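Local coordinates for cytoplasmic protein (Cryptococcus neoformans var. grubii serotype A, PDB 7LPO) that probably hydrolyses steryl beta-glucosides, as a fungal sterylglucosidase of glycoside hydrolase family 5, at residues A[451-456]-A[498-503]; A[555-560]-A[665-670]. All blocks are in the same frame, centred on the assembly; numbering follows the deposited sequence.

Contact 1 of 2, residues A[451-456]-A[498-503]; sequences PHFYDG and QGELAV
F453 and L501 bring the two backbones nearest, with 7.6 Å from F453 CA to L501 CA. Residues 452-454 run extended after strand 447-449; D455 then turns the chain and caps helix 456-461. The other segment, 498-503, is a turn and a half of helix 490-512. No hydrogen bond joins them, so the contact is made by side chains. F453 supplies one whole side of it. Its CG is anti to the backbone N (chi1 177°), which carries the ring toward the helix. L501 CD2 sits over one face of the ring, 3.7 Å from the F453 ring centroid and 18° off the ring normal. This is a CH-pi contact, shifted toward the CD2-CE2 side; F453 CD2 is 3.5 Å from L501 CD2. The other methyl, L501 CD1, brushes F453 CB at 4.1 Å.

The segments belong to a TIM barrel. Residues 452-454 read H-F-Y, and the two flanking side chains turn away from the helix. H452 bonds E271. Y454 bonds E521 and a Tris molecule, probably from the crystallisation liquor; this would be consistent with a place near the sugar pocket. F453 faces the outer helix instead.

E500 meets the ring at its edge. E500 OE1 lies near the ring plane, 3.6 Å from F453 CZ, with the carboxylate at 90° to the ring. E500 CB also packs on F453 CE1 at 3.8 Å. The other oxygen, OE2, accepts the backbone N-H of I472, which holds the buried carboxylate. D470 lies close to OE2, and this like charge may raise the pKa of one of the two.

Contact 2 of 2, residues A[555-560]-A[665-670]; sequences CSMNAC and FCRPYP
M557 and F665 are the closest backbone positions, 6.8 Å from M557 CA to F665 CA. The first segment lies on helix 547-559. The second leaves helix 662-665, runs through a short loop and enters strand 669-673. No hydrogen bond crosses between the two segments.

The tight part is R667 on the helix. The arginine chain bends at chi3 (64°), and chi4 then turns one guanidinium face to the helix. M557 CB lies over that face, 3.5 Å from R667 CZ and off toward the rim of the group. M557 CB is also 3.6 Å from R667 CD, so the methylene packs on the end of the aliphatic chain as well. Farther along the helix, N558 N lies over the same face, 3.7 Å from R667 NH2. Partners outside the segments fix the rotation of the group: NH1 forms a salt bridge with D554 and bonds the carbonyl of A664, and NH2 forms a salt bridge with D561. These outside carboxylates probably neutralise the buried charge.

The rest is looser. M557 CG comes only to 4.4 Å from F665 CA, and the methionine then bends away toward Y568 and I570 of the barrel. The F665 ring also leads away and meets W94 edge-to-face. N558 is partly exposed, and its CB stays 4.1 Å from R667 NH2.

A buried arginine, held by acidic residues at both its NH groups, thus joins a barrel helix to the chain entering the C-terminal beta domain. That pairing of TIM barrel and C-terminal beta domain fits this branch of glycoside hydrolase family 5.

How the contacts relate
The contacts follow one another in series and do not nest or cross. From the N terminus, the chain first passes strand 447-449 and residues 451-456. Contact 1 then closes a loop of 41 residues on helix 490-512. The chain continues through strand 518-522 to helix 547-559, where contact 2 opens. It closes 104 residues later, at the entry to strand 669-673. Their centres are about 13 Å apart. The two helices lie side by side: Q498 NE2 probably bonds N558 O at 3.0 Å, and L501 CB packs on A559 O. Together the contacts tie the loop after strand 447-449 to helix 490-512, and the neighbouring helix 547-559 to the C-terminal domain.

Contact 1 of 2, residues A[451-456]-A[498-503]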
loop_
_atom_site.group_PDB
_atom_site.type_symbol
_atom_site.label_atom_id
_atom_site.label_comp_id
_atom_site.label_asym_id
_atom_site.label_seq_id
_atom_site.Cartn_x
_atom_site.Cartn_y
_atom_site.Cartn_z
ATOM N N PRO A 451 -5.502 -6.623 2.375
ATOM C CA PRO A 451 -5.624 -6.147 0.993
ATOM C C PRO A 451 -5.597 -4.625 0.924
ATOM O O PRO A 451 -5.839 -3.915 1.904
ATOM C CB PRO A 451 -6.984 -6.693 0.553
ATOM C CG PRO A 451 -7.806 -6.633 1.832
ATOM C CD PRO A 451 -6.811 -6.992 2.948
ATOM N N HIS A 452 -5.299 -4.123 -0.269
ATOM C CA HIS A 452 -5.467 -2.712 -0.576
ATOM C C HIS A 452 -6.743 -2.521 -1.388
ATOM O O HIS A 452 -7.200 -3.431 -2.083
ATOM C CB HIS A 452 -4.263 -2.164 -1.342
ATOM C CG HIS A 452 -2.966 -2.320 -0.610
ATOM N ND1 HIS A 452 -1.753 -1.991 -1.171
ATOM C CD2 HIS A 452 -2.692 -2.768 0.640
ATOM C CE1 HIS A 452 -0.787 -2.239 -0.305
ATOM N NE2 HIS A 452 -1.330 -2.707 0.803
ATOM N N PHE A 453 -7.340 -1.341 -1.264
ATOM C CA PHE A 453 -8.474 -0.986 -2.101
ATOM C C PHE A 453 -8.422 0.488 -2.451
ATOM O O PHE A 453 -8.289 1.334 -1.563
ATOM C CB PHE A 453 -9.816 -1.275 -1.432
ATOM C CG PHE A 453 -10.980 -0.851 -2.273
ATOM C CD1 PHE A 453 -11.506 -1.706 -3.223
ATOM C CD2 PHE A 453 -11.523 0.416 -2.151
ATOM C CE1 PHE A 453 -12.564 -1.314 -4.023
ATOM C CE2 PHE A 453 -12.585 0.804 -2.952
ATOM C CZ PHE A 453 -13.095 -0.066 -3.892
ATOM N N TYR A 454 -8.564 0.789 -3.736
ATOM C CA TYR A 454 -8.685 2.155 -4.215
ATOM C C TYR A 454 -9.919 2.272 -5.092
ATOM O O TYR A 454 -10.208 1.377 -5.888
ATOM C CB TYR A 454 -7.449 2.584 -5.015
ATOM C CG TYR A 454 -6.238 2.828 -4.149
ATOM C CD1 TYR A 454 -6.007 4.071 -3.582
ATOM C CD2 TYR A 454 -5.329 1.812 -3.894
ATOM C CE1 TYR A 454 -4.908 4.294 -2.778
ATOM C CE2 TYR A 454 -4.227 2.029 -3.103
ATOM C CZ TYR A 454 -4.022 3.274 -2.547
ATOM O OH TYR A 454 -2.915 3.502 -1.769
ATOM N N ASP A 455 -10.649 3.378 -4.927
ATOM C CA ASP A 455 -11.614 3.840 -5.916
ATOM C C ASP A 455 -10.832 4.174 -7.184
ATOM O O ASP A 455 -10.369 5.311 -7.367
ATOM C CB ASP A 455 -12.380 5.037 -5.366
ATOM C CG ASP A 455 -13.354 5.637 -6.372
ATOM O OD1 ASP A 455 -13.407 5.196 -7.543
ATOM O OD2 ASP A 455 -14.062 6.576 -5.973
ATOM N N GLY A 456 -10.681 3.172 -8.055
ATOM C CA GLY A 456 -9.775 3.297 -9.184
ATOM C C GLY A 456 -10.182 4.371 -10.175
ATOM O O GLY A 456 -9.331 5.079 -10.715
ATOM N N GLN A 498 -19.039 0.450 -0.910
ATOM C CA GLN A 498 -19.129 -0.298 0.337
ATOM C C GLN A 498 -19.308 -1.787 0.062
ATOM O O GLN A 498 -18.779 -2.629 0.800
ATOM C CB GLN A 498 -20.282 0.239 1.179
ATOM C CG GLN A 498 -20.323 -0.297 2.580
ATOM C CD GLN A 498 -21.430 0.339 3.394
ATOM O OE1 GLN A 498 -22.538 -0.173 3.442
ATOM N NE2 GLN A 498 -21.135 1.471 4.022
ATOM N N GLY A 499 -20.045 -2.130 -0.994
ATOM C CA GLY A 499 -20.162 -3.528 -1.377
ATOM C C GLY A 499 -18.855 -4.134 -1.847
ATOM O O GLY A 499 -18.588 -5.312 -1.596
ATOM N N GLU A 500 -18.014 -3.335 -2.511
ATOM C CA GLU A 500 -16.704 -3.836 -2.913
ATOM C C GLU A 500 -15.843 -4.174 -1.701
ATOM O O GLU A 500 -15.144 -5.190 -1.692
ATOM C CB GLU A 500 -15.999 -2.813 -3.802
ATOM C CG GLU A 500 -16.596 -2.678 -5.195
ATOM C CD GLU A 500 -15.741 -1.799 -6.110
ATOM O OE1 GLU A 500 -15.883 -0.566 -6.067
ATOM O OE2 GLU A 500 -14.925 -2.347 -6.876
ATOM N N LEU A 501 -15.855 -3.329 -0.672
ATOM C CA LEU A 501 -15.068 -3.643 0.514
ATOM C C LEU A 501 -15.601 -4.889 1.216
ATOM O O LEU A 501 -14.836 -5.619 1.851
ATOM C CB LEU A 501 -15.058 -2.455 1.476
ATOM C CG LEU A 501 -14.024 -1.345 1.273
ATOM C CD1 LEU A 501 -12.631 -1.895 1.454
ATOM C CD2 LEU A 501 -14.175 -0.699 -0.101
ATOM N N ALA A 502 -16.907 -5.145 1.122
ATOM C CA ALA A 502 -17.468 -6.343 1.733
ATOM C C ALA A 502 -16.956 -7.603 1.049
ATOM O O ALA A 502 -16.806 -8.641 1.699
ATOM C CB ALA A 502 -18.999 -6.298 1.681
ATOM N N VAL A 503 -16.684 -7.532 -0.257
ATOM C CA VAL A 503 -16.145 -8.686 -0.971
ATOM C C VAL A 503 -14.759 -9.038 -0.444
ATOM O O VAL A 503 -14.422 -10.215 -0.269
ATOM C CB VAL A 503 -16.120 -8.406 -2.487
ATOM C CG1 VAL A 503 -15.269 -9.438 -3.221
ATOM C CG2 VAL A 503 -17.542 -8.373 -3.049
#

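Contact 2 of 2, residues A[555-560]-A[665-670]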
loop_
_atom_site.group_PDB
_atom_site.type_symbol
_atom_site.label_atom_id
_atom_site.label_comp_id
_atom_site.label_asym_id
_atom_site.label_seq_id
_atom_site.Cartn_x
_atom_site.Cartn_y
_atom_site.Cartn_z
ATOM N N CYS A 555 -16.782 8.892 0.594
ATOM C CA CYS A 555 -17.279 7.654 -0.001
ATOM C C CYS A 555 -16.353 6.479 0.308
ATOM O O CYS A 555 -16.806 5.399 0.711
ATOM C CB CYS A 555 -17.432 7.829 -1.510
ATOM S SG CYS A 555 -17.825 6.301 -2.373
ATOM N N SER A 556 -15.043 6.675 0.150
ATOM C CA SER A 556 -14.113 5.593 0.452
ATOM C C SER A 556 -14.120 5.262 1.939
ATOM O O SER A 556 -14.054 4.084 2.315
ATOM C CB SER A 556 -12.703 5.962 -0.008
ATOM O OG SER A 556 -12.535 5.625 -1.370
ATOM N N MET A 557 -14.195 6.281 2.804
ATOM C CA MET A 557 -14.222 6.021 4.242
ATOM C C MET A 557 -15.545 5.379 4.671
ATOM O O MET A 557 -15.566 4.477 5.516
ATOM C CB MET A 557 -13.986 7.321 5.010
ATOM C CG MET A 557 -12.586 7.890 4.901
ATOM S SD MET A 557 -11.325 6.750 5.518
ATOM C CE MET A 557 -10.672 6.118 3.974
ATOM N N ASN A 558 -16.666 5.851 4.127
ATOM C CA ASN A 558 -17.947 5.217 4.431
ATOM C C ASN A 558 -17.942 3.751 4.031
ATOM O O ASN A 558 -18.615 2.932 4.663
ATOM C CB ASN A 558 -19.082 5.959 3.722
ATOM C CG ASN A 558 -20.458 5.310 3.955
ATOM O OD1 ASN A 558 -20.992 5.337 5.061
ATOM N ND2 ASN A 558 -21.026 4.729 2.906
ATOM N N ALA A 559 -17.160 3.391 3.014
ATOM C CA ALA A 559 -17.154 2.016 2.530
ATOM C C ALA A 559 -16.537 1.077 3.560
ATOM O O ALA A 559 -16.852 -0.119 3.576
ATOM C CB ALA A 559 -16.407 1.932 1.198
ATOM N N CYS A 560 -15.677 1.595 4.432
ATOM C CA CYS A 560 -15.136 0.815 5.533
ATOM C C CYS A 560 -16.050 0.809 6.750
ATOM O O CYS A 560 -15.752 0.108 7.723
ATOM C CB CYS A 560 -13.753 1.345 5.921
ATOM S SG CYS A 560 -12.623 1.375 4.520
ATOM N N PHE A 665 -11.926 12.457 6.460
ATOM C CA PHE A 665 -11.052 11.409 6.976
ATOM C C PHE A 665 -10.962 11.376 8.496
ATOM O O PHE A 665 -10.527 10.359 9.040
ATOM C CB PHE A 665 -9.642 11.497 6.359
ATOM C CG PHE A 665 -8.842 12.731 6.705
ATOM C CD1 PHE A 665 -8.302 12.910 7.967
ATOM C CD2 PHE A 665 -8.552 13.666 5.725
ATOM C CE1 PHE A 665 -7.526 14.023 8.256
ATOM C CE2 PHE A 665 -7.767 14.776 6.001
ATOM C CZ PHE A 665 -7.251 14.956 7.269
ATOM N N CYS A 666 -11.385 12.426 9.191
ATOM C CA CYS A 666 -11.426 12.439 10.653
ATOM C C CYS A 666 -12.870 12.192 11.075
ATOM O O CYS A 666 -13.731 13.061 10.890
ATOM C CB CYS A 666 -10.909 13.766 11.204
ATOM S SG CYS A 666 -10.852 13.817 13.009
ATOM N N ARG A 667 -13.132 11.010 11.635
ATOM C CA ARG A 667 -14.489 10.500 11.779
ATOM C C ARG A 667 -14.669 9.798 13.116
ATOM O O ARG A 667 -13.709 9.244 13.664
ATOM C CB ARG A 667 -14.842 9.492 10.674
ATOM C CG ARG A 667 -14.344 9.844 9.276
ATOM C CD ARG A 667 -14.217 8.587 8.410
ATOM N NE ARG A 667 -15.501 7.940 8.165
ATOM C CZ ARG A 667 -16.417 8.378 7.298
ATOM N NH1 ARG A 667 -16.203 9.477 6.578
ATOM N NH2 ARG A 667 -17.556 7.713 7.150
ATOM N N PRO A 668 -15.888 9.794 13.656
ATOM C CA PRO A 668 -16.155 8.991 14.858
ATOM C C PRO A 668 -16.117 7.504 14.546
ATOM O O PRO A 668 -16.548 7.063 13.478
ATOM C CB PRO A 668 -17.564 9.428 15.269
ATOM C CG PRO A 668 -18.208 9.822 13.948
ATOM C CD PRO A 668 -17.102 10.479 13.163
ATOM N N TYR A 669 -15.605 6.726 15.492
ATOM C CA TYR A 669 -15.585 5.277 15.347
ATOM C C TYR A 669 -15.281 4.653 16.703
ATOM O O TYR A 669 -14.708 5.311 17.579
ATOM C CB TYR A 669 -14.550 4.830 14.302
ATOM C CG TYR A 669 -13.122 4.881 14.755
ATOM C CD1 TYR A 669 -12.425 6.077 14.779
ATOM C CD2 TYR A 669 -12.457 3.722 15.131
ATOM C CE1 TYR A 669 -11.102 6.123 15.192
ATOM C CE2 TYR A 669 -11.141 3.748 15.530
ATOM C CZ TYR A 669 -10.467 4.952 15.562
ATOM O OH TYR A 669 -9.159 4.978 15.966
ATOM N N PRO A 670 -15.660 3.378 16.890
ATOM C CA PRO A 670 -15.408 2.679 18.160
ATOM C C PRO A 670 -14.009 2.082 18.220
ATOM O O PRO A 670 -13.682 1.145 17.486
ATOM C CB PRO A 670 -16.493 1.593 18.174
ATOM C CG PRO A 670 -16.701 1.275 16.706
ATOM C CD PRO A 670 -16.441 2.560 15.941
#